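Local coordinates for uncharacterized protein (Nostoc punctiforme, PDB 2R3S) that is uncharacterised but probably transfers methyl groups to hydroxyl oxygens of an unknown substrate, as a putative O-methyltransferase, at residues E165-S175 against N187-D196; S145-A156 against H176-H186. All coordinates share one frame; numbering follows the deposited sequence.

Contact 1: residues E165-S175 against N187-D196; sequences EPLKVLDISAS and NPNAEIFGVD. With EDO (1,2-ethanediol), chain E.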
loop_
_atom_site.group_PDB
_atom_site.type_symbol
_atom_site.label_atom_id
_atom_site.label_comp_id
_atom_site.label_asym_id
_atom_site.label_seq_id
_atom_site.Cartn_x
_atom_site.Cartn_y
_atom_site.Cartn_z
ATOM N N GLU A 165 36.249 11.009 -23.590
ATOM C CA GLU A 165 35.594 12.145 -24.252
ATOM C C GLU A 165 34.939 11.698 -25.571
ATOM O O GLU A 165 35.631 11.508 -26.584
ATOM C CB GLU A 165 36.573 13.308 -24.498
ATOM C CG GLU A 165 35.860 14.657 -24.764
ATOM C CD GLU A 165 36.576 15.516 -25.796
ATOM O OE1 GLU A 165 37.793 15.728 -25.623
ATOM O OE2 GLU A 165 35.926 15.969 -26.775
ATOM N N PRO A 166 33.597 11.556 -25.575
ATOM C CA PRO A 166 32.933 10.920 -26.702
ATOM C C PRO A 166 32.651 11.872 -27.850
ATOM O O PRO A 166 32.423 13.070 -27.656
ATOM C CB PRO A 166 31.621 10.446 -26.097
ATOM C CG PRO A 166 31.300 11.498 -25.118
ATOM C CD PRO A 166 32.617 11.996 -24.565
ATOM N N LEU A 167 32.695 11.328 -29.051
ATOM C CA LEU A 167 32.209 12.026 -30.205
ATOM C C LEU A 167 30.910 11.365 -30.669
ATOM O O LEU A 167 30.094 12.021 -31.311
ATOM C CB LEU A 167 33.291 12.064 -31.309
ATOM C CG LEU A 167 34.688 12.661 -30.972
ATOM C CD1 LEU A 167 35.457 12.924 -32.267
ATOM C CD2 LEU A 167 34.653 13.945 -30.147
ATOM N N LYS A 168 30.698 10.089 -30.341
ATOM C CA LYS A 168 29.479 9.399 -30.769
ATOM C C LYS A 168 28.829 8.544 -29.666
ATOM O O LYS A 168 29.443 7.612 -29.143
ATOM C CB LYS A 168 29.761 8.562 -32.016
ATOM C CG LYS A 168 28.546 8.327 -32.884
ATOM C CD LYS A 168 28.885 7.578 -34.143
ATOM C CE LYS A 168 27.619 7.137 -34.851
ATOM N NZ LYS A 168 27.898 6.379 -36.074
ATOM N N VAL A 169 27.568 8.850 -29.362
ATOM C CA VAL A 169 26.852 8.300 -28.209
ATOM C C VAL A 169 25.532 7.645 -28.639
ATOM O O VAL A 169 24.774 8.198 -29.419
ATOM C CB VAL A 169 26.555 9.395 -27.145
ATOM C CG1 VAL A 169 25.893 8.783 -25.888
ATOM C CG2 VAL A 169 27.820 10.132 -26.777
ATOM N N LEU A 170 25.299 6.437 -28.158
ATOM C CA LEU A 170 24.049 5.749 -28.356
ATOM C C LEU A 170 23.380 5.703 -26.987
ATOM O O LEU A 170 24.031 5.331 -25.990
ATOM C CB LEU A 170 24.297 4.326 -28.879
ATOM C CG LEU A 170 23.117 3.479 -29.331
ATOM C CD1 LEU A 170 22.409 4.064 -30.549
ATOM C CD2 LEU A 170 23.607 2.042 -29.611
ATOM N N ASP A 171 22.105 6.100 -26.939
ATOM C CA ASP A 171 21.300 6.054 -25.710
ATOM C C ASP A 171 20.136 5.103 -25.918
ATOM O O ASP A 171 19.140 5.485 -26.512
ATOM C CB ASP A 171 20.809 7.455 -25.339
ATOM C CG ASP A 171 20.320 7.560 -23.883
ATOM O OD1 ASP A 171 20.186 6.507 -23.215
ATOM O OD2 ASP A 171 20.046 8.704 -23.419
ATOM N N ILE A 172 20.270 3.864 -25.417
ATOM C CA ILE A 172 19.299 2.799 -25.659
ATOM C C ILE A 172 18.184 2.786 -24.597
ATOM O O ILE A 172 18.454 2.700 -23.398
ATOM C CB ILE A 172 19.988 1.395 -25.713
ATOM C CG1 ILE A 172 20.972 1.324 -26.881
ATOM C CG2 ILE A 172 18.949 0.268 -25.822
ATOM C CD1 ILE A 172 21.829 0.084 -26.879
ATOM N N SER A 173 16.936 2.781 -25.076
ATOM C CA SER A 173 15.739 3.185 -24.331
ATOM C C SER A 173 15.950 4.566 -23.720
ATOM O O SER A 173 15.822 4.772 -22.519
ATOM C CB SER A 173 15.290 2.150 -23.299
ATOM O OG SER A 173 16.275 1.990 -22.312
ATOM N N ALA A 174 16.245 5.510 -24.606
ATOM C CA ALA A 174 16.465 6.901 -24.275
ATOM C C ALA A 174 15.344 7.527 -23.407
ATOM O O ALA A 174 15.610 8.396 -22.584
ATOM C CB ALA A 174 16.672 7.684 -25.569
ATOM N N SER A 175 14.103 7.072 -23.561
ATOM C CA SER A 175 13.011 7.552 -22.715
ATOM C C SER A 175 12.917 9.081 -22.810
ATOM O O SER A 175 12.817 9.615 -23.911
ATOM C CB SER A 175 13.189 7.012 -21.277
ATOM O OG SER A 175 12.213 7.514 -20.394
ATOM N N ASN A 187 29.714 17.868 -23.486
ATOM C CA ASN A 187 30.632 17.541 -24.558
ATOM C C ASN A 187 30.125 18.143 -25.876
ATOM O O ASN A 187 29.364 17.497 -26.595
ATOM C CB ASN A 187 30.767 16.018 -24.680
ATOM C CG ASN A 187 31.287 15.364 -23.399
ATOM O OD1 ASN A 187 32.498 15.328 -23.160
ATOM N ND2 ASN A 187 30.371 14.830 -22.576
ATOM N N PRO A 188 30.545 19.385 -26.197
ATOM C CA PRO A 188 30.147 20.130 -27.405
ATOM C C PRO A 188 30.337 19.432 -28.758
ATOM O O PRO A 188 29.660 19.776 -29.724
ATOM C CB PRO A 188 31.023 21.379 -27.342
ATOM C CG PRO A 188 31.258 21.576 -25.900
ATOM C CD PRO A 188 31.443 20.194 -25.356
ATOM N N ASN A 189 31.231 18.457 -28.832
ATOM C CA ASN A 189 31.441 17.713 -30.074
ATOM C C ASN A 189 30.761 16.345 -30.087
ATOM O O ASN A 189 30.973 15.557 -31.009
ATOM C CB ASN A 189 32.936 17.545 -30.323
ATOM C CG ASN A 189 33.679 18.851 -30.247
ATOM O OD1 ASN A 189 33.331 19.808 -30.941
ATOM N ND2 ASN A 189 34.692 18.911 -29.388
ATOM N N ALA A 190 29.942 16.053 -29.080
ATOM C CA ALA A 190 29.275 14.769 -29.017
ATOM C C ALA A 190 28.044 14.812 -29.910
ATOM O O ALA A 190 27.319 15.805 -29.935
ATOM C CB ALA A 190 28.899 14.440 -27.580
ATOM N N GLU A 191 27.825 13.734 -30.655
ATOM C CA GLU A 191 26.588 13.520 -31.381
ATOM C C GLU A 191 25.870 12.361 -30.707
ATOM O O GLU A 191 26.481 11.307 -30.488
ATOM C CB GLU A 191 26.863 13.178 -32.851
ATOM C CG GLU A 191 27.548 14.307 -33.651
ATOM C CD GLU A 191 26.605 15.430 -34.046
ATOM O OE1 GLU A 191 25.393 15.174 -34.219
ATOM O OE2 GLU A 191 27.088 16.577 -34.184
ATOM N N ILE A 192 24.582 12.553 -30.410
ATOM C CA ILE A 192 23.781 11.609 -29.635
ATOM C C ILE A 192 22.743 10.919 -30.497
ATOM O O ILE A 192 22.020 11.554 -31.267
ATOM C CB ILE A 192 23.018 12.298 -28.470
ATOM C CG1 ILE A 192 23.915 13.277 -27.702
ATOM C CG2 ILE A 192 22.441 11.258 -27.557
ATOM C CD1 ILE A 192 25.202 12.694 -27.117
ATOM N N PHE A 193 22.679 9.607 -30.374
ATOM C CA PHE A 193 21.668 8.831 -31.051
ATOM C C PHE A 193 20.810 8.130 -30.008
ATOM O O PHE A 193 21.309 7.310 -29.214
ATOM C CB PHE A 193 22.314 7.828 -32.012
ATOM C CG PHE A 193 23.042 8.480 -33.133
ATOM C CD1 PHE A 193 24.275 9.065 -32.913
ATOM C CD2 PHE A 193 22.491 8.532 -34.393
ATOM C CE1 PHE A 193 24.960 9.702 -33.935
ATOM C CE2 PHE A 193 23.162 9.145 -35.414
ATOM C CZ PHE A 193 24.413 9.736 -35.181
ATOM N N GLY A 194 19.524 8.455 -30.019
ATOM C CA GLY A 194 18.570 7.878 -29.096
ATOM C C GLY A 194 17.737 6.813 -29.730
ATOM O O GLY A 194 17.164 7.022 -30.795
ATOM N N VAL A 195 17.636 5.673 -29.055
ATOM C CA VAL A 195 16.813 4.571 -29.523
ATOM C C VAL A 195 15.652 4.378 -28.586
ATOM O O VAL A 195 15.854 4.126 -27.402
ATOM C CB VAL A 195 17.635 3.239 -29.575
ATOM C CG1 VAL A 195 16.767 2.080 -30.038
ATOM C CG2 VAL A 195 18.852 3.382 -30.489
ATOM N N ASP A 196 14.435 4.496 -29.095
ATOM C CA ASP A 196 13.237 4.114 -28.327
ATOM C C ASP A 196 12.064 3.984 -29.285
ATOM O O ASP A 196 12.225 4.164 -30.493
ATOM C CB ASP A 196 12.914 5.149 -27.231
ATOM C CG ASP A 196 12.347 4.514 -25.959
ATOM O OD1 ASP A 196 11.428 3.670 -26.064
ATOM O OD2 ASP A 196 12.801 4.873 -24.848
HETATM C C1 EDO E . 14.741 4.318 -19.365
HETATM O O1 EDO E . 15.466 3.626 -20.447
HETATM C C2 EDO E . 13.211 4.158 -19.334
HETATM O O2 EDO E . 12.693 3.015 -18.630
HETATM O O HOH W 1 33.096 17.278 -26.886
#

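Contact 2: residues S145-A156 against H176-H186; sequences SPMMANPAQLIA and HGLFGIAVAQH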
loop_
_atom_site.group_PDB
_atom_site.type_symbol
_atom_site.label_atom_id
_atom_site.label_comp_id
_atom_site.label_asym_id
_atom_site.label_seq_id
_atom_site.Cartn_x
_atom_site.Cartn_y
_atom_site.Cartn_z
ATOM N N SER A 145 11.050 12.158 -15.504
ATOM C CA SER A 145 12.268 12.878 -15.855
ATOM C C SER A 145 12.853 13.807 -14.765
ATOM O O SER A 145 14.067 13.948 -14.695
ATOM C CB SER A 145 12.082 13.631 -17.167
ATOM O OG SER A 145 11.182 14.702 -17.021
ATOM N N PRO A 146 12.008 14.453 -13.929
ATOM C CA PRO A 146 12.537 15.275 -12.820
ATOM C C PRO A 146 13.550 14.588 -11.894
ATOM O O PRO A 146 14.584 15.170 -11.589
ATOM C CB PRO A 146 11.269 15.686 -12.050
ATOM C CG PRO A 146 10.193 15.683 -13.118
ATOM C CD PRO A 146 10.533 14.512 -13.979
HETATM N N MSE A 147 13.281 13.349 -11.511
HETATM C CA MSE A 147 14.201 12.586 -10.685
HETATM C C MSE A 147 15.402 12.046 -11.435
HETATM O O MSE A 147 16.319 11.518 -10.795
HETATM C CB MSE A 147 13.487 11.412 -10.022
HETATM C CG MSE A 147 12.401 11.855 -9.070
HETATM SE SE MSE A 147 10.749 12.065 -10.075
HETATM C CE MSE A 147 10.513 10.105 -10.339
HETATM N N MSE A 148 15.395 12.113 -12.768
HETATM C CA MSE A 148 16.493 11.526 -13.555
HETATM C C MSE A 148 17.488 12.589 -13.990
HETATM O O MSE A 148 18.575 12.271 -14.482
HETATM C CB MSE A 148 15.972 10.758 -14.777
HETATM C CG MSE A 148 15.131 9.548 -14.464
HETATM SE SE MSE A 148 15.876 8.294 -13.115
HETATM C CE MSE A 148 14.215 7.312 -12.843
ATOM N N ALA A 149 17.133 13.848 -13.770
ATOM C CA ALA A 149 17.977 14.973 -14.161
ATOM C C ALA A 149 19.345 14.935 -13.473
ATOM O O ALA A 149 20.381 15.059 -14.122
ATOM C CB ALA A 149 17.258 16.281 -13.877
ATOM N N ASN A 150 19.346 14.742 -12.160
ATOM C CA ASN A 150 20.585 14.750 -11.391
ATOM C C ASN A 150 21.465 13.553 -11.755
ATOM O O ASN A 150 22.648 13.722 -12.057
ATOM C CB ASN A 150 20.315 14.801 -9.870
ATOM C CG ASN A 150 21.611 14.808 -9.050
ATOM O OD1 ASN A 150 22.441 15.704 -9.213
ATOM N ND2 ASN A 150 21.804 13.789 -8.205
ATOM N N PRO A 151 20.901 12.334 -11.747
ATOM C CA PRO A 151 21.769 11.225 -12.135
ATOM C C PRO A 151 22.322 11.354 -13.551
ATOM O O PRO A 151 23.438 10.946 -13.775
ATOM C CB PRO A 151 20.875 10.005 -12.017
ATOM C CG PRO A 151 19.696 10.435 -11.229
ATOM C CD PRO A 151 19.551 11.894 -11.382
ATOM N N ALA A 152 21.549 11.931 -14.488
ATOM C CA ALA A 152 22.046 12.184 -15.852
ATOM C C ALA A 152 23.300 13.067 -15.842
ATOM O O ALA A 152 24.275 12.773 -16.535
ATOM C CB ALA A 152 20.941 12.786 -16.750
ATOM N N GLN A 153 23.265 14.133 -15.047
ATOM C CA GLN A 153 24.419 14.992 -14.811
ATOM C C GLN A 153 25.567 14.261 -14.126
ATOM O O GLN A 153 26.728 14.461 -14.483
ATOM C CB GLN A 153 24.022 16.193 -13.935
ATOM C CG GLN A 153 23.030 17.172 -14.582
ATOM C CD GLN A 153 23.582 17.797 -15.836
ATOM O OE1 GLN A 153 24.736 18.217 -15.865
ATOM N NE2 GLN A 153 22.764 17.856 -16.891
ATOM N N LEU A 154 25.271 13.419 -13.145
ATOM C CA LEU A 154 26.338 12.692 -12.464
ATOM C C LEU A 154 27.042 11.761 -13.453
ATOM O O LEU A 154 28.264 11.729 -13.500
ATOM C CB LEU A 154 25.848 11.906 -11.235
ATOM C CG LEU A 154 25.223 12.703 -10.065
ATOM C CD1 LEU A 154 24.633 11.740 -9.015
ATOM C CD2 LEU A 154 26.201 13.669 -9.415
ATOM N N ILE A 155 26.278 11.031 -14.258
ATOM C CA ILE A 155 26.879 10.112 -15.227
ATOM C C ILE A 155 27.728 10.880 -16.221
ATOM O O ILE A 155 28.837 10.491 -16.511
ATOM C CB ILE A 155 25.838 9.255 -15.934
ATOM C CG1 ILE A 155 25.305 8.204 -14.942
ATOM C CG2 ILE A 155 26.445 8.621 -17.210
ATOM C CD1 ILE A 155 24.187 7.318 -15.482
ATOM N N ALA A 156 27.212 12.013 -16.684
ATOM C CA ALA A 156 27.945 12.917 -17.573
ATOM C C ALA A 156 29.309 13.314 -16.995
ATOM O O ALA A 156 30.334 13.171 -17.668
ATOM C CB ALA A 156 27.125 14.126 -17.851
ATOM N N HIS A 176 12.915 9.778 -21.675
ATOM C CA HIS A 176 13.027 11.245 -21.610
ATOM C C HIS A 176 14.260 11.850 -22.290
ATOM O O HIS A 176 14.337 13.077 -22.490
ATOM C CB HIS A 176 13.025 11.686 -20.142
ATOM C CG HIS A 176 13.855 10.806 -19.269
ATOM N ND1 HIS A 176 15.225 10.907 -19.212
ATOM C CD2 HIS A 176 13.521 9.757 -18.483
ATOM C CE1 HIS A 176 15.703 9.969 -18.418
ATOM N NE2 HIS A 176 14.689 9.247 -17.974
ATOM N N GLY A 177 15.249 11.010 -22.577
ATOM C CA GLY A 177 16.491 11.429 -23.219
ATOM C C GLY A 177 17.535 12.143 -22.382
ATOM O O GLY A 177 18.578 12.529 -22.897
ATOM N N LEU A 178 17.307 12.289 -21.083
ATOM C CA LEU A 178 18.185 13.146 -20.270
ATOM C C LEU A 178 19.626 12.602 -20.128
ATOM O O LEU A 178 20.560 13.385 -19.952
ATOM C CB LEU A 178 17.590 13.428 -18.876
ATOM C CG LEU A 178 16.259 14.196 -18.798
ATOM C CD1 LEU A 178 15.939 14.603 -17.365
ATOM C CD2 LEU A 178 16.248 15.416 -19.719
ATOM N N PHE A 179 19.816 11.288 -20.180
ATOM C CA PHE A 179 21.189 10.736 -20.049
ATOM C C PHE A 179 22.088 11.140 -21.215
ATOM O O PHE A 179 23.130 11.764 -21.007
ATOM C CB PHE A 179 21.168 9.225 -19.795
ATOM C CG PHE A 179 20.598 8.872 -18.439
ATOM C CD1 PHE A 179 21.411 8.886 -17.305
ATOM C CD2 PHE A 179 19.246 8.605 -18.279
ATOM C CE1 PHE A 179 20.896 8.605 -16.041
ATOM C CE2 PHE A 179 18.718 8.318 -17.012
ATOM C CZ PHE A 179 19.539 8.319 -15.899
ATOM N N GLY A 180 21.663 10.844 -22.434
ATOM C CA GLY A 180 22.377 11.293 -23.630
ATOM C C GLY A 180 22.431 12.798 -23.770
ATOM O O GLY A 180 23.447 13.342 -24.186
ATOM N N ILE A 181 21.335 13.476 -23.418
ATOM C CA ILE A 181 21.275 14.933 -23.472
ATOM C C ILE A 181 22.328 15.557 -22.568
ATOM O O ILE A 181 22.996 16.497 -22.968
ATOM C CB ILE A 181 19.856 15.475 -23.122
ATOM C CG1 ILE A 181 18.885 15.171 -24.265
ATOM C CG2 ILE A 181 19.891 16.953 -22.880
ATOM C CD1 ILE A 181 17.413 15.107 -23.885
ATOM N N ALA A 182 22.488 15.038 -21.359
ATOM C CA ALA A 182 23.536 15.540 -20.452
ATOM C C ALA A 182 24.943 15.298 -20.998
ATOM O O ALA A 182 25.818 16.142 -20.816
ATOM C CB ALA A 182 23.397 14.933 -19.038
ATOM N N VAL A 183 25.178 14.148 -21.629
ATOM C CA VAL A 183 26.461 13.911 -22.296
ATOM C C VAL A 183 26.664 15.042 -23.326
ATOM O O VAL A 183 27.690 15.692 -23.331
ATOM C CB VAL A 183 26.549 12.492 -22.922
ATOM C CG1 VAL A 183 27.804 12.332 -23.732
ATOM C CG2 VAL A 183 26.491 11.427 -21.816
ATOM N N ALA A 184 25.647 15.333 -24.133
ATOM C CA ALA A 184 25.738 16.409 -25.134
ATOM C C ALA A 184 25.991 17.748 -24.485
ATOM O O ALA A 184 26.812 18.517 -24.977
ATOM C CB ALA A 184 24.463 16.463 -26.018
ATOM N N GLN A 185 25.331 18.029 -23.355
ATOM C CA GLN A 185 25.499 19.306 -22.646
ATOM C C GLN A 185 26.948 19.539 -22.220
ATOM O O GLN A 185 27.435 20.658 -22.251
ATOM C CB GLN A 185 24.579 19.368 -21.412
ATOM C CG GLN A 185 24.982 20.394 -20.336
ATOM C CD GLN A 185 24.258 20.197 -19.013
ATOM O OE1 GLN A 185 23.225 19.540 -18.947
ATOM N NE2 GLN A 185 24.805 20.777 -17.951
ATOM N N HIS A 186 27.635 18.474 -21.796
ATOM C CA HIS A 186 29.019 18.598 -21.278
ATOM C C HIS A 186 30.109 18.325 -22.303
ATOM O O HIS A 186 31.281 18.524 -22.017
ATOM C CB HIS A 186 29.205 17.703 -20.056
ATOM C CG HIS A 186 28.330 18.098 -18.911
ATOM N ND1 HIS A 186 28.439 19.322 -18.286
ATOM C CD2 HIS A 186 27.288 17.466 -18.324
ATOM C CE1 HIS A 186 27.522 19.411 -17.341
ATOM N NE2 HIS A 186 26.807 18.300 -17.347
HETATM O O HOH W 2 24.363 11.086 -18.633
#

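Contact 1: residues E165-S175 against N187-D196
The carbonyl oxygen of Val169 has three neighbours on the adjacent strand, one of them a hydrogen-bond donor. Phe193 N gives it a short hydrogen bond of 2.7 Å, nearly in line with the C=O bond; Ile192 CA adds a C-H...O contact, and Phe193 CD1 lies 3.6 Å from Val169 O, which sits in the plane of the ring at its edge. Phe193 answers through its own carbonyl: Asp171 N reaches Phe193 O at 2.7 Å, so these two bonds fix the register at the middle of the parallel pair. Further bonds, Glu191 N to Leu167 O at one end and Val195 N to Asp171 O towards the other, continue the ladder.

Side chains then pair by face. Ile192 folds back at chi2 (-57°), which carries CD1 to 3.6 Å from Val169 CB, on the face covered by helix 178-186. On the reverse face Leu170 CD1 meets Val195 CG2 at 3.6 Å, while the extended chain of Lys168 runs obliquely past the Phe193 ring, CE 3.8 Å from CE1; its ammonium, at most weakly attracted to that ring, bonds to Asn231 O.

After strand 168-172 the chain turns at Ser173, and Val195 O of the partner strand accepts Ala174 N at 3.1 Å. Asp196 OD2, met on its anti side 16° out of the carboxylate plane, takes Ser175 N at 2.9 Å. An alanine in place of Asp196 would probably leave Ser175 N without this acceptor and let the loop at 173-175 shift. A 1,2-ethanediol, probably from the crystallisation liquor, lies beside Ser173 and Ser175 in this loop. Two adjacent parallel strands joined by a helix, with a loop at the C-terminal end of the first, form the first beta-alpha-beta unit of the Rossmann-like methyltransferase fold, where relatives bind S-adenosylmethionine.

Contact 2: residues S145-A156 against H176-H186
Ala152 CB lies over one face of the Phe179 ring, offset toward its rim and 4.3 Å from the ring centroid, in a CH-pi contact. Ile155 CD1 reaches Phe179 CE1 obliquely at 3.6 Å. The small residues Ala152, Ala156 and Ala182 let the helices come close, their axes 8.2 Å apart and crossing at -48°; Ala152 CB is 4.0 Å from Ala182 CB, and a water bridges the backbone carbonyls of the two helices, donating to both Ala152 O and Phe179 O. Earlier in the chain, Leu178 CD1 packs against Ala149, and Met148 CG crosses to His176 NE2 at 3.6 Å.

Near the other end Gln153, bent at chi2 (-61°), turns its amide toward the partner helix. Its OE1 accepts His186 NE2 in the plane of the imidazole, at a very short 2.5 Å whose exact length is doubtful, and its NE2 donates to Gln185 OE1 at 2.7 Å, a bond that depends on one of two modelled conformers of Gln185 and is therefore less certain.

In a second layer, His176 ND1 accepts Leu178 N, fixing the imidazole at the start of the helix. Farther out, Phe179 meets Phe270 of strand 265-271 and Leu237 of strand 233-239, Ile155 rests on Ile268, and helix 198-211 flanks Leu178 and Ile181.

Overall arrangement
From the N terminus, the chain first supplies 145-156, then strand segment 165-175, next 176-186 and finally 187-196. Contact 2 closes the loop that returns to 145-156 through strand 168-172, and contact 1 closes the shorter one from 165-175 through helix 178-186. Their segments alternate, so the two loops cross without either enclosing the other. Helix 178-186 is common ground: it links the two strands of contact 1 and is one half of contact 2. Asp171 OD2 bonds to Gly180 N, and Ile192 and Val169 pack on Ala184 and Val183, tying the parallel strands to the helix pair that packs on part of one face of the central sheet.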